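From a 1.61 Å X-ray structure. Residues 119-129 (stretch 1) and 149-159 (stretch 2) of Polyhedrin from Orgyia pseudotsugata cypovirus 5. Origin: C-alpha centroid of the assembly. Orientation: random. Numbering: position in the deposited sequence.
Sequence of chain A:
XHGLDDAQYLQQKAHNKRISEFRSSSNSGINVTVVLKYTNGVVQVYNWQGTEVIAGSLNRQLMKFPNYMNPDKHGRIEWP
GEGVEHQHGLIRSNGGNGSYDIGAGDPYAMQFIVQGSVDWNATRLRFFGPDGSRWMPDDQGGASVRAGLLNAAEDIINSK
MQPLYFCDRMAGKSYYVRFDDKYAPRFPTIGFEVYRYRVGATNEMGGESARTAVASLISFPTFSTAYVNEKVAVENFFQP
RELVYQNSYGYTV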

ATOM      1  N   ASP A 119      21.464  -8.499  -3.324  1.00  6.88           N
ATOM      2  CA  ASP A 119      22.490  -7.617  -3.893  1.00  4.73           C
ATOM      3  C   ASP A 119      22.812  -6.567  -2.833  1.00  7.51           C
ATOM      4  O   ASP A 119      22.275  -5.463  -2.872  1.00  5.96           O
ATOM      5  CB  ASP A 119      21.945  -6.969  -5.182  1.00  5.22           C
ATOM      6  CG  ASP A 119      22.996  -6.125  -5.926  1.00  5.98           C
ATOM      7  OD1 ASP A 119      24.177  -6.133  -5.522  1.00 10.10           O
ATOM      8  OD2 ASP A 119      22.655  -5.486  -6.953  1.00  7.33           O
ATOM      9  N   TRP A 120      23.661  -6.920  -1.866  1.00  7.66           N
ATOM     10  CA  TRP A 120      23.885  -6.057  -0.703  1.00  6.27           C
ATOM     11  C   TRP A 120      24.267  -4.616  -1.043  1.00  5.15           C
ATOM     12  O   TRP A 120      23.763  -3.686  -0.423  1.00  7.71           O
ATOM     13  CB  TRP A 120      24.926  -6.643   0.250  1.00  6.16           C
ATOM     14  CG  TRP A 120      24.673  -8.084   0.556  1.00  4.91           C
ATOM     15  CD1 TRP A 120      25.326  -9.164   0.030  1.00  9.16           C
ATOM     16  CD2 TRP A 120      23.670  -8.614   1.436  1.00  5.98           C
ATOM     17  NE1 TRP A 120      24.798 -10.336   0.542  1.00  8.31           N
ATOM     18  CE2 TRP A 120      23.778 -10.021   1.396  1.00  8.29           C
ATOM     19  CE3 TRP A 120      22.689  -8.035   2.253  1.00  9.93           C
ATOM     20  CZ2 TRP A 120      22.955 -10.861   2.155  1.00 11.97           C
ATOM     21  CZ3 TRP A 120      21.872  -8.880   3.005  1.00 11.62           C
ATOM     22  CH2 TRP A 120      22.013 -10.269   2.944  1.00  8.25           C
ATOM     23  N   ASN A 121      25.142  -4.440  -2.028  1.00  7.16           N
ATOM     24  CA  ASN A 121      25.608  -3.103  -2.406  1.00  9.18           C
ATOM     25  C   ASN A 121      24.480  -2.182  -2.831  1.00  6.87           C
ATOM     26  O   ASN A 121      24.609  -0.961  -2.726  1.00  8.97           O
ATOM     27  CB  ASN A 121      26.640  -3.159  -3.535  1.00  9.86           C
ATOM     28  CG  ASN A 121      27.953  -3.774  -3.102  1.00 17.33           C
ATOM     29  OD1 ASN A 121      28.369  -3.640  -1.953  1.00 21.19           O
ATOM     30  ND2 ASN A 121      28.629  -4.433  -4.036  1.00 23.71           N
ATOM     31  N   ALA A 122      23.387  -2.767  -3.322  1.00  9.03           N
ATOM     32  CA  ALA A 122      22.290  -1.997  -3.914  1.00  6.76           C
ATOM     33  C   ALA A 122      21.210  -1.557  -2.909  1.00  5.90           C
ATOM     34  O   ALA A 122      20.281  -0.840  -3.269  1.00  7.32           O
ATOM     35  CB  ALA A 122      21.650  -2.776  -5.075  1.00  6.97           C
ATOM     36  N   THR A 123      21.332  -1.979  -1.660  1.00  5.90           N
ATOM     37  CA  THR A 123      20.316  -1.632  -0.671  1.00  4.24           C
ATOM     38  C   THR A 123      20.246  -0.125  -0.445  1.00  5.72           C
ATOM     39  O   THR A 123      21.279   0.521  -0.237  1.00  7.48           O
ATOM     40  CB  THR A 123      20.619  -2.347   0.661  1.00  7.15           C
ATOM     41  OG1 THR A 123      20.544  -3.766   0.452  1.00 11.08           O
ATOM     42  CG2 THR A 123      19.637  -1.925   1.738  1.00  6.76           C
ATOM     43  N   ARG A 124      19.029   0.419  -0.474  1.00  5.84           N
ATOM     44  CA  ARG A 124      18.789   1.816  -0.081  1.00  4.60           C
ATOM     45  C   ARG A 124      17.948   1.903   1.176  1.00  5.75           C
ATOM     46  O   ARG A 124      16.912   1.247   1.276  1.00  6.89           O
ATOM     47  CB  ARG A 124      18.050   2.568  -1.190  1.00  8.48           C
ATOM     48  CG  ARG A 124      18.914   2.867  -2.391  1.00 10.02           C
ATOM     49  CD  ARG A 124      18.048   3.342  -3.549  1.00 10.70           C
ATOM     50  NE  ARG A 124      18.822   3.995  -4.599  1.00 11.52           N
ATOM     51  CZ  ARG A 124      18.366   4.209  -5.829  1.00 11.22           C
ATOM     52  NH1 ARG A 124      17.157   3.776  -6.172  1.00 10.51           N
ATOM     53  NH2 ARG A 124      19.126   4.831  -6.719  1.00 11.12           N
ATOM     54  N   LEU A 125      18.361   2.759   2.110  1.00  4.26           N
ATOM     55  CA  LEU A 125      17.530   3.084   3.260  1.00  4.35           C
ATOM     56  C   LEU A 125      17.479   4.598   3.278  1.00  5.74           C
ATOM     57  O   LEU A 125      18.519   5.252   3.397  1.00  8.34           O
ATOM     58  CB  LEU A 125      18.137   2.548   4.564  1.00  6.13           C
ATOM     59  CG  LEU A 125      17.418   2.943   5.867  1.00  9.07           C
ATOM     60  CD1 LEU A 125      15.932   2.541   5.903  1.00  8.01           C
ATOM     61  CD2 LEU A 125      18.181   2.404   7.092  1.00  8.62           C
ATOM     62  N   ARG A 126      16.288   5.168   3.121  1.00  6.12           N
ATOM     63  CA  ARG A 126      16.181   6.624   3.094  1.00  6.60           C
ATOM     64  C   ARG A 126      15.518   7.172   4.340  1.00  8.43           C
ATOM     65  O   ARG A 126      14.464   6.678   4.756  1.00  6.56           O
ATOM     66  CB  ARG A 126      15.343   7.093   1.894  1.00  6.50           C
ATOM     67  CG  ARG A 126      15.809   6.590   0.518  1.00  8.10           C
ATOM     68  CD  ARG A 126      15.027   7.296  -0.596  1.00  8.68           C
ATOM     69  NE  ARG A 126      15.247   6.719  -1.926  1.00  7.18           N
ATOM     70  CZ  ARG A 126      14.499   5.760  -2.462  1.00  8.96           C
ATOM     71  NH1 ARG A 126      13.471   5.244  -1.777  1.00  6.16           N
ATOM     72  NH2 ARG A 126      14.776   5.304  -3.683  1.00  8.23           N
ATOM     73  N   PHE A 127      16.107   8.218   4.915  1.00  7.13           N
ATOM     74  CA  PHE A 127      15.494   8.891   6.066  1.00  8.37           C
ATOM     75  C   PHE A 127      14.848  10.213   5.683  1.00  9.38           C
ATOM     76  O   PHE A 127      15.386  10.962   4.861  1.00 11.23           O
ATOM     77  CB  PHE A 127      16.536   9.125   7.159  1.00  9.17           C
ATOM     78  CG  PHE A 127      16.863   7.888   7.935  1.00  7.87           C
ATOM     79  CD1 PHE A 127      15.923   7.346   8.798  1.00  8.74           C
ATOM     80  CD2 PHE A 127      18.096   7.269   7.809  1.00 14.18           C
ATOM     81  CE1 PHE A 127      16.192   6.201   9.522  1.00  8.79           C
ATOM     82  CE2 PHE A 127      18.385   6.108   8.542  1.00 14.37           C
ATOM     83  CZ  PHE A 127      17.426   5.575   9.398  1.00 11.56           C
ATOM     84  N   PHE A 128      13.691  10.477   6.282  1.00  7.33           N
ATOM     85  CA  PHE A 128      12.945  11.713   6.080  1.00  9.03           C
ATOM     86  C   PHE A 128      12.555  12.212   7.458  1.00  9.53           C
ATOM     87  O   PHE A 128      12.527  11.453   8.426  1.00  8.04           O
ATOM     88  CB  PHE A 128      11.663  11.455   5.262  1.00  8.07           C
ATOM     89  CG  PHE A 128      11.916  10.797   3.927  1.00  8.84           C
ATOM     90  CD1 PHE A 128      12.107   9.421   3.842  1.00  9.52           C
ATOM     91  CD2 PHE A 128      11.967  11.555   2.769  1.00 11.15           C
ATOM     92  CE1 PHE A 128      12.353   8.815   2.622  1.00  9.46           C
ATOM     93  CE2 PHE A 128      12.199  10.955   1.543  1.00 17.62           C
ATOM     94  CZ  PHE A 128      12.399   9.588   1.472  1.00 10.69           C
ATOM     95  N   GLY A 129      12.282  13.505   7.552  1.00  6.82           N
ATOM     96  CA  GLY A 129      11.733  14.067   8.776  1.00  9.99           C
ATOM     97  C   GLY A 129      10.277  13.688   8.943  1.00 12.11           C
ATOM     98  O   GLY A 129       9.690  13.006   8.091  1.00 11.83           O
ATOM     99  N   LEU A 149      17.320  15.837  -2.858  1.00 21.86           N
ATOM    100  CA  LEU A 149      17.840  14.710  -3.613  1.00 12.80           C
ATOM    101  C   LEU A 149      17.226  13.447  -3.028  1.00 15.74           C
ATOM    102  O   LEU A 149      17.495  13.100  -1.877  1.00 18.36           O
ATOM    103  CB  LEU A 149      19.367  14.672  -3.463  1.00 14.38           C
ATOM    104  CG  LEU A 149      20.158  13.498  -4.035  1.00 11.78           C
ATOM    105  CD1 LEU A 149      19.989  13.410  -5.540  1.00 11.44           C
ATOM    106  CD2 LEU A 149      21.638  13.633  -3.654  1.00 11.71           C
ATOM    107  N   LEU A 150      16.400  12.752  -3.810  1.00 11.09           N
ATOM    108  CA  LEU A 150      15.735  11.559  -3.291  1.00 10.41           C
ATOM    109  C   LEU A 150      16.601  10.301  -3.316  1.00 12.43           C
ATOM    110  O   LEU A 150      16.337   9.357  -2.580  1.00 13.32           O
ATOM    111  CB  LEU A 150      14.375  11.307  -3.968  1.00 10.36           C
ATOM    112  CG  LEU A 150      13.329  12.390  -3.705  1.00 16.53           C
ATOM    113  CD1 LEU A 150      11.945  11.966  -4.199  1.00 11.99           C
ATOM    114  CD2 LEU A 150      13.287  12.702  -2.218  1.00 16.00           C
ATOM    115  N   ASN A 151      17.634  10.288  -4.153  1.00  9.64           N
ATOM    116  CA  ASN A 151      18.583   9.179  -4.166  1.00  7.50           C
ATOM    117  C   ASN A 151      19.985   9.707  -3.893  1.00 10.42           C
ATOM    118  O   ASN A 151      20.686  10.121  -4.808  1.00 11.42           O
ATOM    119  CB  ASN A 151      18.530   8.441  -5.497  1.00  8.13           C
ATOM    120  CG  ASN A 151      17.265   7.626  -5.650  1.00 12.37           C
ATOM    121  OD1 ASN A 151      16.883   6.872  -4.748  1.00 10.79           O
ATOM    122  ND2 ASN A 151      16.594   7.786  -6.778  1.00  8.84           N
ATOM    123  N   ALA A 152      20.368   9.707  -2.620  1.00 10.42           N
ATOM    124  CA  ALA A 152      21.651  10.246  -2.188  1.00  8.99           C
ATOM    125  C   ALA A 152      22.679   9.141  -1.999  1.00  6.90           C
ATOM    126  O   ALA A 152      22.325   7.966  -1.832  1.00  9.71           O
ATOM    127  CB  ALA A 152      21.478  11.030  -0.888  1.00  9.85           C
ATOM    128  N   ALA A 153      23.960   9.498  -2.025  1.00  9.85           N
ATOM    129  CA  ALA A 153      25.013   8.513  -1.800  1.00  9.34           C
ATOM    130  C   ALA A 153      24.820   7.745  -0.491  1.00  9.32           C
ATOM    131  O   ALA A 153      25.079   6.532  -0.416  1.00 11.49           O
ATOM    132  CB  ALA A 153      26.389   9.189  -1.812  1.00 11.42           C
ATOM    133  N   GLU A 154      24.359   8.464   0.528  1.00  9.24           N
ATOM    134  CA  GLU A 154      24.243   7.931   1.877  1.00 15.58           C
ATOM    135  C   GLU A 154      23.087   6.949   2.062  1.00 11.55           C
ATOM    136  O   GLU A 154      22.994   6.275   3.092  1.00  9.84           O
ATOM    137  CB  GLU A 154      24.126   9.076   2.890  1.00 14.94           C
ATOM    138  CG  GLU A 154      25.396   9.920   3.015  1.00 13.37           C
ATOM    139  CD  GLU A 154      25.455  11.092   2.040  1.00 19.14           C
ATOM    140  OE1 GLU A 154      24.595  11.194   1.131  1.00 13.71           O
ATOM    141  OE2 GLU A 154      26.376  11.927   2.194  1.00 17.65           O
ATOM    142  N   ASP A 155      22.212   6.852   1.070  1.00  9.36           N
ATOM    143  CA  ASP A 155      21.143   5.862   1.136  1.00  9.19           C
ATOM    144  C   ASP A 155      21.748   4.468   1.040  1.00  8.02           C
ATOM    145  O   ASP A 155      21.141   3.497   1.445  1.00  7.58           O
ATOM    146  CB  ASP A 155      20.168   6.028  -0.036  1.00 10.32           C
ATOM    147  CG  ASP A 155      19.498   7.382  -0.064  1.00 13.85           C
ATOM    148  OD1 ASP A 155      19.497   8.095   0.963  1.00 17.24           O
ATOM    149  OD2 ASP A 155      18.942   7.715  -1.128  1.00 12.86           O
ATOM    150  N   ILE A 156      22.940   4.379   0.458  1.00  6.80           N
ATOM    151  CA  ILE A 156      23.604   3.107   0.235  1.00  9.03           C
ATOM    152  C   ILE A 156      24.288   2.747   1.537  1.00  6.84           C
ATOM    153  O   ILE A 156      25.434   3.138   1.779  1.00 10.76           O
ATOM    154  CB  ILE A 156      24.624   3.205  -0.919  1.00  7.90           C
ATOM    155  CG1 ILE A 156      23.901   3.616  -2.213  1.00 11.60           C
ATOM    156  CG2 ILE A 156      25.321   1.870  -1.129  1.00  9.43           C
ATOM    157  CD1 ILE A 156      22.877   2.577  -2.679  1.00  9.47           C
ATOM    158  N   ILE A 157      23.577   1.998   2.368  1.00  8.00           N
ATOM    159  CA  ILE A 157      24.025   1.741   3.729  1.00  7.82           C
ATOM    160  C   ILE A 157      24.850   0.479   3.900  1.00  8.54           C
ATOM    161  O   ILE A 157      25.307   0.204   5.009  1.00  9.82           O
ATOM    162  CB  ILE A 157      22.835   1.642   4.702  1.00  8.21           C
ATOM    163  CG1 ILE A 157      21.807   0.636   4.190  1.00  8.62           C
ATOM    164  CG2 ILE A 157      22.236   3.027   4.955  1.00 15.22           C
ATOM    165  CD1 ILE A 157      20.821   0.213   5.284  1.00 17.77           C
ATOM    166  N   ASN A 158      25.042  -0.281   2.822  1.00  7.09           N
ATOM    167  CA  ASN A 158      25.680  -1.587   2.915  1.00  9.92           C
ATOM    168  C   ASN A 158      26.923  -1.603   3.802  1.00  9.84           C
ATOM    169  O   ASN A 158      27.071  -2.466   4.668  1.00 11.13           O
ATOM    170  CB  ASN A 158      26.035  -2.138   1.526  1.00  8.51           C
ATOM    171  CG  ASN A 158      26.594  -3.541   1.598  1.00 11.12           C
ATOM    172  OD1 ASN A 158      26.066  -4.391   2.315  1.00 10.50           O
ATOM    173  ND2 ASN A 158      27.667  -3.790   0.867  1.00 17.47           N
ATOM    174  N   SER A 159      27.823  -0.651   3.601  1.00 10.05           N
ATOM    175  CA  SER A 159      29.091  -0.718   4.334  1.00 11.52           C
ATOM    176  C   SER A 159      28.925  -0.542   5.847  1.00 10.37           C
ATOM    177  O   SER A 159      29.763  -1.021   6.616  1.00 14.86           O
ATOM    178  CB  SER A 159      30.138   0.252   3.759  1.00 12.07           C
ATOM    179  OG  SER A 159      29.757   1.604   3.930  1.00 16.68           O
TER
HETATM  180  O   HOH W   1      23.668  -0.492   0.306  1.00  8.59           O
HETATM  181  O   HOH W   2      20.340   6.382  -3.402  1.00 15.95           O
HETATM  182  O   HOH W   3      20.825   6.034   5.119  1.00 22.24           O

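How does the beginning of stretch 2 engage the strand of stretch 1? Leu-150, which is buried, meets Phe-128 through an apolar contact: its CD2 lies 4.3 Å from Phe-128 CE2, near the plane of the ring and at its edge. The backbone of Leu-150 also matters, because its carbonyl O sits 2.9 Å from Arg-126 NE. The CA-to-CB bond of Asn-151 runs sideways, but the end of its side chain comes close to two arginines. Its OD1 accepts a hydrogen bond from Arg-126 NH2 at 2.8 Å and a longer one from Arg-126 NE at 3.3 Å, an arrangement that places the oxygen near the guanidinium plane, where the N-H groups point. The same OD1 lies over one face of the Arg-124 guanidinium, 3.2 Å from Arg-124 CZ, where no N-H is aimed at it. An amide oxygen suits this place, as it can accept from one arginine while lying against the electron-poor face of the other.

How does Asp-155 link backbone and side chain to the strand? At the end of the 3-10 segment 153-155, Asp-155 lies against the strand, and its O accepts a hydrogen bond from Leu-125 N at 3.0 Å, with an angle of 160°. Two CA-H...O contacts accompany it: Arg-124 CA lies 3.3 Å from Asp-155 O, and Asp-155 CA lies 3.5 Å from Leu-125 O. Water 3 extends the link by donating to Leu-125 O and Glu-154 O, both at 3.0 Å. The carboxylate of the buried Asp-155 is well occupied. Its OD2 accepts from Ala-152 N at 2.9 Å, which steadies the turn, forms a long salt bridge to Arg-126 NE at 3.9 Å, and accepts a hydrogen bond from water 2 at 3.0 Å. That water in turn accepts a weak hydrogen bond from Arg-124 NE at 3.1 Å.

How do two adjacent isoleucines serve different surroundings? Ile-156 is exposed and its CA-to-CB bond points away, yet its branched side chain reaches back: CG2 comes 3.3 Å from Asn-121 O, and CD1 lies 4.0 Å from Arg-124 CG, against the aliphatic part of that arginine. Its CA makes a CA-H...O contact of 3.5 Å with Thr-123 O. Ile-157 instead points toward stretch 1 and is buried. Its CD1 packs 3.6 Å from Leu-125 CB, and its CG1 lies 4.2 Å from Thr-123 CG2, so apolar groups meet one another in a buried part of the contact.

What closes the contact at Asn-158? Its CA-to-CB bond points toward stretch 1, and it has the largest area covered by the other stretch. Its ND2 approaches Asn-121 OD1 to 2.9 Å, while its OD1 lies 3.3 Å from Trp-120 CB and finds a hydrogen bond elsewhere in the structure. The backbone is tied in through water 1, which accepts from Asn-158 N at 2.9 Å and lies 2.7 Å from Thr-123 O, within reach as a donor, so solvent spans a gap between the two backbones.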